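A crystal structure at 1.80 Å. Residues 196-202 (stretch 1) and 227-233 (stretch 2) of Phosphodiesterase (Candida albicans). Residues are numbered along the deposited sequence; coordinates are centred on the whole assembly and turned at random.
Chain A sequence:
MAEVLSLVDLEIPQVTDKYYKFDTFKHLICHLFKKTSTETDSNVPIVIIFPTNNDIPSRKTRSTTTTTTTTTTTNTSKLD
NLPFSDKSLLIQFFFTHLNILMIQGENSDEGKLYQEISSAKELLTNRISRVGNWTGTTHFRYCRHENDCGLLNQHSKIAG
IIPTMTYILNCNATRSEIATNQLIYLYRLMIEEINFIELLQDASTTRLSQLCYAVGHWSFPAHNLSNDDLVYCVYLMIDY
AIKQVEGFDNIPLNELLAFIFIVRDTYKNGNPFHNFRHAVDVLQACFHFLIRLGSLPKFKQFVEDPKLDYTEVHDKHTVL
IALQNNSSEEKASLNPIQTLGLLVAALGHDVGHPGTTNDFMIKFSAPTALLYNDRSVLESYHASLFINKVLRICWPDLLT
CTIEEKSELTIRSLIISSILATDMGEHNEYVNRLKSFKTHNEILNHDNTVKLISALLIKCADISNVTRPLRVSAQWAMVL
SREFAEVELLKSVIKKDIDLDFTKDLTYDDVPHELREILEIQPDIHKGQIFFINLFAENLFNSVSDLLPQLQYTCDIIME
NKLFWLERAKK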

# COMPACT_ATOMS: atom_id res chain seq x y z
N PHE A 196 19.63 -3.10 1.38
CA PHE A 196 18.25 -3.48 1.05
C PHE A 196 18.06 -4.06 -0.35
O PHE A 196 17.19 -4.93 -0.55
CB PHE A 196 17.30 -2.32 1.34
CG PHE A 196 16.97 -2.19 2.80
CD1 PHE A 196 15.88 -2.88 3.34
CD2 PHE A 196 17.76 -1.44 3.66
CE1 PHE A 196 15.58 -2.80 4.68
CE2 PHE A 196 17.46 -1.36 5.00
CZ PHE A 196 16.37 -2.02 5.52
N ILE A 197 18.89 -3.65 -1.31
CA ILE A 197 18.82 -4.21 -2.66
C ILE A 197 19.05 -5.72 -2.67
O ILE A 197 18.48 -6.43 -3.51
CB ILE A 197 19.82 -3.51 -3.63
CG1 ILE A 197 19.50 -3.84 -5.10
CG2 ILE A 197 21.26 -3.91 -3.30
CD1 ILE A 197 18.40 -2.99 -5.70
N GLU A 198 19.84 -6.22 -1.73
CA GLU A 198 20.12 -7.65 -1.62
C GLU A 198 18.92 -8.45 -1.12
O GLU A 198 18.93 -9.66 -1.21
CB GLU A 198 21.31 -7.92 -0.71
CG GLU A 198 22.65 -7.55 -1.33
CD GLU A 198 23.79 -7.69 -0.34
OE1 GLU A 198 23.80 -8.67 0.45
OE2 GLU A 198 24.68 -6.82 -0.33
N LEU A 199 17.92 -7.77 -0.57
CA LEU A 199 16.71 -8.43 -0.07
C LEU A 199 15.66 -8.62 -1.16
O LEU A 199 14.61 -9.21 -0.90
CB LEU A 199 16.12 -7.65 1.12
CG LEU A 199 17.04 -7.48 2.33
CD1 LEU A 199 16.32 -6.85 3.50
CD2 LEU A 199 17.63 -8.81 2.76
N LEU A 200 15.94 -8.13 -2.37
CA LEU A 200 15.09 -8.41 -3.53
C LEU A 200 15.58 -9.67 -4.21
O LEU A 200 16.78 -9.93 -4.25
CB LEU A 200 15.13 -7.24 -4.52
CG LEU A 200 14.76 -5.86 -3.97
CD1 LEU A 200 14.88 -4.83 -5.07
CD2 LEU A 200 13.37 -5.84 -3.35
N GLN A 201 14.66 -10.46 -4.76
CA GLN A 201 15.04 -11.72 -5.40
C GLN A 201 15.82 -11.55 -6.70
O GLN A 201 16.77 -12.30 -6.96
CB GLN A 201 13.82 -12.59 -5.64
CG GLN A 201 14.18 -14.06 -5.80
CD GLN A 201 12.96 -14.95 -5.95
OE1 GLN A 201 11.94 -14.54 -6.50
NE2 GLN A 201 13.07 -16.18 -5.46
N ASP A 202 15.41 -10.60 -7.53
CA ASP A 202 16.07 -10.36 -8.82
C ASP A 202 16.33 -8.87 -9.03
O ASP A 202 15.46 -8.13 -9.49
CB ASP A 202 15.19 -10.92 -9.94
CG ASP A 202 15.85 -10.85 -11.31
OD1 ASP A 202 17.03 -10.45 -11.44
OD2 ASP A 202 15.15 -11.21 -12.28
N ASN A 227 6.04 -8.59 -5.50
CA ASN A 227 6.18 -7.58 -4.47
C ASN A 227 7.62 -7.04 -4.35
O ASN A 227 7.81 -5.88 -3.97
CB ASN A 227 5.65 -8.10 -3.13
CG ASN A 227 4.14 -8.13 -3.07
OD1 ASN A 227 3.48 -7.25 -3.61
ND2 ASN A 227 3.59 -9.13 -2.42
N ASP A 228 8.61 -7.84 -4.71
CA ASP A 228 9.99 -7.34 -4.80
C ASP A 228 10.19 -6.39 -5.98
O ASP A 228 10.74 -5.29 -5.82
CB ASP A 228 11.01 -8.49 -4.89
CG ASP A 228 11.24 -9.21 -3.55
OD1 ASP A 228 10.81 -8.74 -2.47
OD2 ASP A 228 11.91 -10.27 -3.58
N ASP A 229 9.73 -6.79 -7.17
CA ASP A 229 9.75 -5.90 -8.34
C ASP A 229 9.07 -4.57 -8.01
O ASP A 229 9.52 -3.51 -8.40
CB ASP A 229 8.97 -6.48 -9.52
CG ASP A 229 9.60 -7.71 -10.16
OD1 ASP A 229 10.85 -7.86 -10.19
OD2 ASP A 229 8.79 -8.52 -10.69
N LEU A 230 7.94 -4.66 -7.31
CA LEU A 230 7.13 -3.48 -7.01
C LEU A 230 7.87 -2.48 -6.12
O LEU A 230 7.73 -1.27 -6.28
CB LEU A 230 5.79 -3.89 -6.40
CG LEU A 230 4.85 -4.55 -7.42
CD1 LEU A 230 3.78 -5.39 -6.73
CD2 LEU A 230 4.23 -3.52 -8.37
N VAL A 231 8.67 -2.99 -5.19
CA VAL A 231 9.53 -2.13 -4.37
C VAL A 231 10.44 -1.30 -5.28
O VAL A 231 10.57 -0.07 -5.11
CB VAL A 231 10.39 -2.96 -3.39
CG1 VAL A 231 11.50 -2.13 -2.75
CG2 VAL A 231 9.50 -3.56 -2.31
N TYR A 232 11.07 -1.97 -6.24
CA TYR A 232 11.98 -1.25 -7.14
C TYR A 232 11.23 -0.24 -8.01
O TYR A 232 11.75 0.84 -8.27
CB TYR A 232 12.78 -2.20 -8.01
CG TYR A 232 13.97 -1.50 -8.63
CD1 TYR A 232 13.93 -1.04 -9.95
CD2 TYR A 232 15.13 -1.28 -7.89
CE1 TYR A 232 15.02 -0.38 -10.51
CE2 TYR A 232 16.22 -0.64 -8.45
CZ TYR A 232 16.16 -0.19 -9.76
OH TYR A 232 17.26 0.47 -10.32
N CYS A 233 10.03 -0.60 -8.48
CA CYS A 233 9.19 0.35 -9.20
C CYS A 233 8.93 1.63 -8.41
O CYS A 233 9.00 2.73 -8.96
CB CYS A 233 7.86 -0.29 -9.61
SG CYS A 233 7.99 -1.60 -10.85
O HOH W 1 11.93 -9.00 -0.07
O HOH W 2 12.91 -11.38 -1.54
O HOH W 3 13.09 -6.93 -8.77

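Stretch 1 opens as a short 3-10 segment, residues 196-199, and then runs on as loop; stretch 2 is a continuous piece of helix. The two come closest in their backbones where Leu-200 passes Asp-228, with 5.4 Å between CA of Leu-200 and CA of Asp-228. Around that point the contact buries a modest 278 Å², combining a small apolar patch with a polar site built on one carboxylate.

Phe-196 makes no contact with the helix through its side chain, but its backbone helps to shape the segment: Leu-199 N donates to Phe-196 O at 2.9 Å, the i to i+3 bond typical of a 3-10 turn. Ile-197 is the first residue to reach across. Its CA-to-CB bond points sideways, yet the long side chain brings Ile-197 CD1 to 4.2 Å from CE2 of Tyr-232, meeting the ring obliquely. An aliphatic side chain suits this place, since it can pack against the ring without needing a polar partner. Glu-198 lies out of reach and exposed, as befits a charged side chain.

Leu-199 contributes mainly through its backbone, while the end of its side chain leads away from the helix. Leu-199 O is 3.9 Å from Asp-228 OD2; both atoms are acceptors, and two waters lie between them, each within hydrogen-bonding distance of both residues. Water 1 lies 2.8 Å from Leu-199 O and 2.7 Å from Asp-228 OD1, while water 2 lies 2.8 Å from Leu-199 O and 2.5 Å from Asp-228 OD2.

Leu-200 is the apolar centre of the contact. Leu-200 N donates to Ile-197 O at 3.3 Å, and the branched end of the side chain comes nearer to the helix than its sideways CA-to-CB bond would suggest. Leu-200 CD2 lies 3.9 Å from CB of Asp-228 and 4.1 Å from CB of Val-231, and Leu-200 CD1 is 4.5 Å from CB of Tyr-232. Residues 228, 231 and 232 are spaced i, i+3 and i+4, so one turn of helix brings all three to the same side, where their CA-to-CB bonds point toward stretch 1.

At Gln-201 the backbone amide donates to Asp-228 OD2, with 3.0 Å from Gln-201 N to Asp-228 OD2 and an N-H...O angle of 143°. This is the one direct hydrogen bond between the stretches, and a carboxylate, with several lone pairs on each oxygen, is well suited to accept the amide proton while keeping water close by. Asp-202 closes the walk through water 3, which donates to Asp-202 O and to Asp-229 OD1, 2.8 Å from each.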